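Local coordinates for protein type II restriction enzyme NlaIV (Neisseria lactamica, PDB 6QM2) that cleaves double-stranded DNA within the palindrome 5'-GGNNCC-3' as a type II restriction endonuclease, leaving blunt ends that carry 5'-phosphates, at residues Ile5-Thr8 against Ala9-Phe13; Glu52-Gly55 against Gly56-Arg59; Arg153-Asp156 against Gly157-Ile160; His237-Ala240 against His241-Lys244. All coordinates share one frame; numbering follows the deposited sequence.

Contact 1 (Ile5-Thr8 against Ala9-Phe13)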
# COMPACT_ATOMS: atom_id res chain seq x y z
N ILE A 5 -22.86 -23.90 11.41
CA ILE A 5 -22.03 -24.98 11.99
C ILE A 5 -20.80 -24.40 12.73
O ILE A 5 -20.34 -23.30 12.40
CB ILE A 5 -21.64 -26.03 10.90
CG1 ILE A 5 -21.07 -27.31 11.55
CG2 ILE A 5 -20.67 -25.46 9.86
CD1 ILE A 5 -21.06 -28.52 10.64
N LYS A 6 -20.31 -25.13 13.73
CA LYS A 6 -19.04 -24.82 14.42
C LYS A 6 -17.94 -25.72 13.88
O LYS A 6 -18.07 -26.94 13.93
CB LYS A 6 -19.15 -25.06 15.94
CG LYS A 6 -19.60 -23.87 16.76
CD LYS A 6 -19.36 -24.13 18.24
CE LYS A 6 -19.88 -23.00 19.12
NZ LYS A 6 -19.39 -23.10 20.52
N LEU A 7 -16.86 -25.12 13.39
CA LEU A 7 -15.70 -25.87 12.89
C LEU A 7 -14.42 -25.59 13.69
O LEU A 7 -14.32 -24.61 14.44
CB LEU A 7 -15.47 -25.58 11.39
CG LEU A 7 -15.91 -26.68 10.42
CD1 LEU A 7 -17.38 -27.03 10.62
CD2 LEU A 7 -15.64 -26.29 8.97
N THR A 8 -13.47 -26.51 13.54
CA THR A 8 -12.12 -26.36 14.09
C THR A 8 -11.13 -26.02 12.96
O THR A 8 -11.46 -26.16 11.77
CB THR A 8 -11.67 -27.63 14.87
OG1 THR A 8 -10.46 -27.34 15.58
CG2 THR A 8 -11.43 -28.84 13.97
N ALA A 9 -9.94 -25.57 13.33
CA ALA A 9 -8.91 -25.14 12.38
C ALA A 9 -8.49 -26.23 11.39
O ALA A 9 -8.24 -25.93 10.22
CB ALA A 9 -7.69 -24.62 13.13
N GLN A 10 -8.42 -27.47 11.87
CA GLN A 10 -8.08 -28.62 11.01
C GLN A 10 -9.19 -28.94 10.01
O GLN A 10 -8.91 -29.34 8.88
CB GLN A 10 -7.75 -29.85 11.88
CG GLN A 10 -7.23 -31.07 11.12
CD GLN A 10 -5.85 -30.88 10.54
OE1 GLN A 10 -4.91 -30.51 11.25
NE2 GLN A 10 -5.70 -31.15 9.25
N GLN A 11 -10.45 -28.78 10.43
CA GLN A 11 -11.59 -28.97 9.53
C GLN A 11 -11.62 -27.89 8.45
O GLN A 11 -11.92 -28.18 7.29
CB GLN A 11 -12.92 -28.98 10.32
CG GLN A 11 -13.16 -30.25 11.12
CD GLN A 11 -14.37 -30.16 12.04
OE1 GLN A 11 -14.58 -29.16 12.73
NE2 GLN A 11 -15.18 -31.21 12.06
N ILE A 12 -11.31 -26.65 8.83
CA ILE A 12 -11.20 -25.52 7.88
C ILE A 12 -10.05 -25.74 6.90
O ILE A 12 -10.22 -25.52 5.70
CB ILE A 12 -11.03 -24.16 8.61
CG1 ILE A 12 -12.31 -23.81 9.38
CG2 ILE A 12 -10.70 -23.04 7.63
CD1 ILE A 12 -12.14 -22.72 10.41
N PHE A 13 -8.90 -26.17 7.41
CA PHE A 13 -7.75 -26.52 6.57
C PHE A 13 -8.13 -27.58 5.54
O PHE A 13 -7.95 -27.37 4.34
CB PHE A 13 -6.58 -27.00 7.45
CG PHE A 13 -5.35 -27.42 6.68
CD1 PHE A 13 -4.66 -26.50 5.89
CD2 PHE A 13 -4.87 -28.73 6.75
CE1 PHE A 13 -3.53 -26.88 5.18
CE2 PHE A 13 -3.73 -29.11 6.05
CZ PHE A 13 -3.06 -28.19 5.27
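Leu-7 and Ile-12 meet across the start of helix 9-18 as a hydrophobic staple, the residue just before the N-cap against the one at N4, while Gln-11, at N3, accepts the backbone N-H of the N-cap residue Thr-8, as in the N3 half of a capping box. In the staple the two aliphatic chains run at a slant to each other, with Leu-7 CB 4.1 Å from Ile-12 CG1. Leu-7 also leans its branch carbon on Gln-11, CG lying 3.8 Å from Gln-11 CB. The Gln-11 chain turns back toward the N terminus of the helix and stays extended beyond CG, and this brings its amide oxygen to the backbone N of Thr-8. There Thr-8 N donates to Gln-11 OE1 at 3.0 Å, entering in the carbonyl plane on a lone pair. Thr-8 and Gln-11 themselves cross at roughly a right angle, the methyl CG2 of Thr-8 resting 3.6 Å from Gln-11 CG. The threonine side chain makes no capping bond in return: with chi1 at -169°, OG1 lies opposite its own backbone N and bonds to Glu-87, leaving CG2 to meet the glutamine. Beyond the staple, Ile-12 packs on Leu-79 and Leu-7 on Ile-63, which joins the helix start to neighbouring loops. The first turn is closed by Ile-12 N, which donates to Thr-8 O at 3.0 Å.

Contact 2 (Glu52-Gly55 against Gly56-Arg59); sequences EWLG and GWLR
Trp-53 and Trp-57, one turn apart on helix 44-60, form a broad aromatic ridge, and Leu-54 and Leu-58 thicken it along the adjoining side. The two indoles are near parallel, their planes 29° apart, but they are slid so far past each other that they barely overlap; the five-membered ring of Trp-57 and the six-membered ring of Trp-53 have centroids 5.3 Å apart. The bump that meets a face is instead the CB of Trp-57, set over one side of the Trp-53 ring. Both indoles swing out with CG opposite the backbone N (chi1 175° and 178°), so they leave the helix in similar directions. Leu-54 runs alongside Trp-57, pointing the same way, and its CD1 fits against Trp-57 CE3 at 4.1 Å. On another flank Gly-55 and Gly-56 carry no side chains, and Arg-59 folds back over the first of them, bent at chi3, laying one guanidinium face over its carbonyl, with Gly-55 O 3.4 Å from Arg-59 NH1 and no hydrogen bond between them. Leu-54 faces Leu-16, Leu-89 and Val-91. The indoles pack on the chain's own core and on the second subunit alike, and there Trp-53 NE1 is shared between Val-36 O and Leu-33 O of that subunit. The ridge thus spends a polar indole N-H on the dimer interface, and the Arg-59 charge may be eased slightly by the nearby carbonyl.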
# COMPACT_ATOMS: atom_id res chain seq x y z
N GLU A 52 -8.92 -11.21 4.80
CA GLU A 52 -10.29 -10.70 4.62
C GLU A 52 -11.14 -11.71 3.84
O GLU A 52 -12.33 -11.87 4.13
CB GLU A 52 -10.30 -9.36 3.87
CG GLU A 52 -9.41 -8.25 4.43
CD GLU A 52 -9.75 -7.88 5.86
OE1 GLU A 52 -10.78 -7.21 6.06
OE2 GLU A 52 -8.98 -8.26 6.77
N TRP A 53 -10.53 -12.35 2.85
CA TRP A 53 -11.20 -13.35 2.01
C TRP A 53 -11.63 -14.59 2.78
O TRP A 53 -12.73 -15.10 2.56
CB TRP A 53 -10.29 -13.75 0.84
CG TRP A 53 -10.84 -14.86 -0.01
CD1 TRP A 53 -11.64 -14.73 -1.10
CD2 TRP A 53 -10.62 -16.26 0.17
NE1 TRP A 53 -11.94 -15.96 -1.61
CE2 TRP A 53 -11.33 -16.92 -0.86
CE3 TRP A 53 -9.90 -17.02 1.09
CZ2 TRP A 53 -11.33 -18.32 -0.99
CZ3 TRP A 53 -9.90 -18.41 0.96
CH2 TRP A 53 -10.61 -19.04 -0.07
N LEU A 54 -10.75 -15.09 3.66
CA LEU A 54 -11.11 -16.21 4.53
C LEU A 54 -12.29 -15.82 5.41
O LEU A 54 -13.19 -16.62 5.63
CB LEU A 54 -9.93 -16.65 5.38
CG LEU A 54 -10.13 -18.00 6.08
CD1 LEU A 54 -10.01 -19.15 5.10
CD2 LEU A 54 -9.14 -18.17 7.22
N GLY A 55 -12.28 -14.58 5.91
CA GLY A 55 -13.43 -13.98 6.59
C GLY A 55 -14.72 -14.13 5.79
O GLY A 55 -15.72 -14.61 6.31
N GLY A 56 -14.68 -13.74 4.52
CA GLY A 56 -15.81 -13.90 3.61
C GLY A 56 -16.19 -15.34 3.33
O GLY A 56 -17.37 -15.66 3.20
N TRP A 57 -15.19 -16.21 3.22
CA TRP A 57 -15.39 -17.65 2.99
C TRP A 57 -16.05 -18.34 4.18
O TRP A 57 -16.93 -19.18 3.99
CB TRP A 57 -14.05 -18.33 2.69
CG TRP A 57 -14.10 -19.81 2.48
CD1 TRP A 57 -14.24 -20.46 1.29
CD2 TRP A 57 -13.97 -20.83 3.48
NE1 TRP A 57 -14.21 -21.82 1.48
CE2 TRP A 57 -14.04 -22.08 2.81
CE3 TRP A 57 -13.79 -20.82 4.87
CZ2 TRP A 57 -13.95 -23.30 3.49
CZ3 TRP A 57 -13.70 -22.04 5.55
CH2 TRP A 57 -13.78 -23.26 4.85
N LEU A 58 -15.60 -18.01 5.38
CA LEU A 58 -16.24 -18.50 6.60
C LEU A 58 -17.69 -18.01 6.69
O LEU A 58 -18.60 -18.79 6.96
CB LEU A 58 -15.47 -18.05 7.85
CG LEU A 58 -14.06 -18.58 8.09
CD1 LEU A 58 -13.38 -17.75 9.17
CD2 LEU A 58 -14.07 -20.05 8.48
N ARG A 59 -17.88 -16.71 6.44
CA ARG A 59 -19.19 -16.07 6.58
C ARG A 59 -20.20 -16.58 5.54
O ARG A 59 -21.40 -16.67 5.83
CB ARG A 59 -19.04 -14.54 6.51
CG ARG A 59 -20.08 -13.74 7.29
CD ARG A 59 -19.56 -12.37 7.72
NE ARG A 59 -18.77 -11.72 6.66
CZ ARG A 59 -17.47 -11.42 6.70
NH1 ARG A 59 -16.71 -11.66 7.77
NH2 ARG A 59 -16.91 -10.85 5.64

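Contact 3 (Arg153-Asp156 against Gly157-Ile160)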
# COMPACT_ATOMS: atom_id res chain seq x y z
N ARG A 153 12.51 -20.59 14.54
CA ARG A 153 13.79 -21.23 14.80
C ARG A 153 14.66 -20.32 15.66
O ARG A 153 14.22 -19.24 16.07
CB ARG A 153 14.48 -21.55 13.47
CG ARG A 153 14.70 -20.35 12.55
CD ARG A 153 15.83 -20.60 11.57
NE ARG A 153 15.85 -19.65 10.46
CZ ARG A 153 16.33 -18.40 10.51
NH1 ARG A 153 16.85 -17.89 11.62
NH2 ARG A 153 16.28 -17.65 9.41
N SER A 154 15.88 -20.76 15.92
CA SER A 154 16.90 -19.90 16.52
C SER A 154 17.58 -19.08 15.42
O SER A 154 17.26 -19.22 14.24
CB SER A 154 17.92 -20.74 17.28
OG SER A 154 18.69 -19.92 18.14
N MET A 155 18.51 -18.22 15.83
CA MET A 155 19.34 -17.44 14.90
C MET A 155 20.76 -17.31 15.45
O MET A 155 21.07 -17.82 16.53
CB MET A 155 18.74 -16.05 14.66
CG MET A 155 18.94 -15.07 15.82
SD MET A 155 18.23 -13.43 15.61
CE MET A 155 18.69 -13.04 13.93
N ASP A 156 21.62 -16.62 14.71
CA ASP A 156 22.94 -16.29 15.21
C ASP A 156 22.85 -15.10 16.17
O ASP A 156 22.42 -14.02 15.76
CB ASP A 156 23.90 -15.98 14.06
CG ASP A 156 25.35 -15.90 14.53
OD1 ASP A 156 25.89 -16.95 14.94
OD2 ASP A 156 25.93 -14.80 14.50
N GLY A 157 23.24 -15.32 17.42
CA GLY A 157 23.35 -14.25 18.43
C GLY A 157 22.17 -14.08 19.37
O GLY A 157 22.24 -13.28 20.31
N TRP A 158 21.07 -14.79 19.09
CA TRP A 158 19.87 -14.78 19.94
C TRP A 158 19.28 -16.18 19.98
O TRP A 158 19.46 -16.96 19.04
CB TRP A 158 18.83 -13.80 19.40
CG TRP A 158 19.34 -12.41 19.32
CD1 TRP A 158 20.02 -11.84 18.28
CD2 TRP A 158 19.24 -11.40 20.33
NE1 TRP A 158 20.34 -10.54 18.58
CE2 TRP A 158 19.87 -10.24 19.83
CE3 TRP A 158 18.66 -11.36 21.61
CZ2 TRP A 158 19.94 -9.05 20.56
CZ3 TRP A 158 18.74 -10.18 22.34
CH2 TRP A 158 19.37 -9.04 21.81
N ALA A 159 18.55 -16.49 21.05
CA ALA A 159 17.96 -17.82 21.22
C ALA A 159 16.82 -18.08 20.23
O ALA A 159 16.67 -19.20 19.77
CB ALA A 159 17.48 -18.02 22.65
N ILE A 160 16.04 -17.04 19.92
CA ILE A 160 14.97 -17.13 18.91
C ILE A 160 15.24 -16.17 17.75
O ILE A 160 15.90 -15.14 17.93
CB ILE A 160 13.56 -16.87 19.52
CG1 ILE A 160 12.46 -17.30 18.54
CG2 ILE A 160 13.37 -15.41 19.93
CD1 ILE A 160 11.09 -17.46 19.16
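Ser-154 OG donates to Ala-159 O at 2.7 Å, arriving well above the carbonyl plane, 59° out of it, and so not on a lone pair. Its chi1 of -165° sets OG opposite the backbone N and turns it across the loop. Between these residues the chain reverses in a turn of type II geometry, Asp-156 and Gly-157 in the central positions, and the two arms run almost antiparallel. At the mouth of the turn Met-155 O and Trp-158 O both point to Lys-244 NZ, which bonds to each and probably draws them together. Met-155 and Trp-158 lie side by side in a Met-aromatic contact. The sulfur approaches the five-membered ring obliquely, Met-155 SD being 3.6 Å from Trp-158 CD1. The methionine gets there with CG tucked between its backbone N and carbonyl carbon (chi1 75°). On the first arm, Arg-153 curls back so that NH1 donates to Ser-154 O within its guanidinium plane. Asp-156 forms a salt bridge with Lys-245. The loop links strands 138-147 and 162-165; Ala-159 and Ile-160 pack on helix 191-204, Ser-154 on Trp-236 of helix 236-239, and Trp-158 on Val-169 of strand 168-172.

Contact 4 (His237-Ala240 against His241-Lys244); sequences HEIA and HKYK
The imidazole of His-241 presents its edge to the carbonyl of Glu-238, with CD2 3.1 Å from Glu-238 O, which lies near the ring plane; water 1 sits at the edge as well. A chi1 of 68° lodges CG between the backbone N and the carbonyl carbon of His-241 and turns the ring back over the preceding turn. The Tyr-243 ring has Lys-242 CB over one face, while Ile-239 O comes obliquely to its CD2 at 3.6 Å. The backbone here winds on from the helix in tight turns. Ile-239 O takes Lys-242 N at 3.1 Å, and Ala-240 O is gripped twice, by Tyr-243 N from above its plane at 2.9 Å and by Lys-244 N close to the carbonyl's own line. Where a direct helical bond might have run from His-241 N to His-237 O, water 1 bridges the two instead, accepting from the amide and donating to the carbonyl. Lys-242, bent at chi3, passes its CE 4.0 Å from Ile-239 CB on the way to salt bridges with Asp-193 and Glu-189. Tyr-243 OH also bonds to Asp-193, and its ring meets Phe-188. Ile-239 adds packing on Asp-193 and Ser-196, so this C-terminal segment packs against the first turns of helix 191-204 and the residues just before it.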
# COMPACT_ATOMS: atom_id res chain seq x y z
N HIS A 237 20.43 -23.52 27.40
CA HIS A 237 21.82 -23.98 27.29
C HIS A 237 21.94 -25.48 26.97
O HIS A 237 22.78 -25.87 26.17
CB HIS A 237 22.58 -23.66 28.59
CG HIS A 237 24.07 -23.81 28.46
ND1 HIS A 237 24.87 -22.82 27.94
CD2 HIS A 237 24.89 -24.84 28.79
CE1 HIS A 237 26.13 -23.23 27.95
NE2 HIS A 237 26.17 -24.45 28.47
N GLU A 238 21.08 -26.30 27.57
CA GLU A 238 21.07 -27.75 27.31
C GLU A 238 20.61 -28.12 25.90
O GLU A 238 21.17 -29.04 25.30
CB GLU A 238 20.19 -28.49 28.34
CG GLU A 238 20.70 -28.45 29.78
CD GLU A 238 22.08 -29.06 29.95
OE1 GLU A 238 22.90 -28.47 30.69
OE2 GLU A 238 22.36 -30.12 29.34
N ILE A 239 19.61 -27.41 25.37
CA ILE A 239 19.00 -27.76 24.08
C ILE A 239 19.46 -26.91 22.89
O ILE A 239 19.11 -27.22 21.74
CB ILE A 239 17.45 -27.74 24.13
CG1 ILE A 239 16.91 -26.35 24.53
CG2 ILE A 239 16.95 -28.80 25.10
CD1 ILE A 239 15.47 -26.14 24.11
N ALA A 240 20.23 -25.85 23.15
CA ALA A 240 20.67 -24.92 22.10
C ALA A 240 21.35 -25.61 20.93
O ALA A 240 21.11 -25.24 19.78
CB ALA A 240 21.59 -23.85 22.68
N HIS A 241 22.19 -26.61 21.21
CA HIS A 241 22.93 -27.35 20.18
C HIS A 241 22.06 -27.91 19.03
O HIS A 241 22.51 -27.96 17.89
CB HIS A 241 23.78 -28.48 20.79
CG HIS A 241 22.98 -29.61 21.37
ND1 HIS A 241 22.47 -30.63 20.59
CD2 HIS A 241 22.62 -29.89 22.64
CE1 HIS A 241 21.81 -31.48 21.36
NE2 HIS A 241 21.89 -31.06 22.61
N LYS A 242 20.83 -28.31 19.35
CA LYS A 242 19.90 -28.82 18.33
C LYS A 242 19.51 -27.78 17.28
O LYS A 242 19.13 -28.14 16.16
CB LYS A 242 18.61 -29.35 18.99
CG LYS A 242 18.80 -30.53 19.93
CD LYS A 242 17.47 -31.19 20.29
CE LYS A 242 16.59 -30.30 21.15
NZ LYS A 242 15.31 -30.96 21.53
N TYR A 243 19.58 -26.50 17.65
CA TYR A 243 19.07 -25.39 16.83
C TYR A 243 20.14 -24.42 16.29
O TYR A 243 19.85 -23.65 15.36
CB TYR A 243 18.01 -24.64 17.65
CG TYR A 243 16.88 -25.56 18.08
CD1 TYR A 243 16.04 -26.14 17.13
CD2 TYR A 243 16.68 -25.89 19.43
CE1 TYR A 243 15.03 -27.01 17.50
CE2 TYR A 243 15.66 -26.76 19.81
CZ TYR A 243 14.83 -27.31 18.84
OH TYR A 243 13.81 -28.17 19.19
N LYS A 244 21.35 -24.46 16.84
CA LYS A 244 22.46 -23.61 16.38
C LYS A 244 23.32 -24.41 15.39
O LYS A 244 22.92 -25.50 14.97
CB LYS A 244 23.31 -23.16 17.58
CG LYS A 244 22.56 -22.36 18.63
CD LYS A 244 22.30 -20.91 18.21
CE LYS A 244 21.84 -20.10 19.41
NZ LYS A 244 21.59 -18.67 19.08
O HOH W 1 23.48 -26.99 23.62

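How the contacts relate
All four contacts are local and follow in series along the chain, with none enclosing or crossing another. Contact 1 starts helix 9-18 and contact 2 lies within helix 44-60; the two helices meet where Ile-12 CG2 touches Trp-57 CZ3 at 3.8 Å and Ile-12 CD1 touches Leu-58 CD2, beside the mixed sheet. Contact 3 closes the turn at 153-160 on the opposite side of the chain's centre, about 33 Å from contact 1 between centres. Contact 4 lies at the last short helix, 236-239, and the turns that follow it, its centre about 10 Å from that of contact 3. Its Lys-244 reaches into the turn of contact 3, with Ser-154 CB packing on Tyr-243 CB at 3.9 Å beside it.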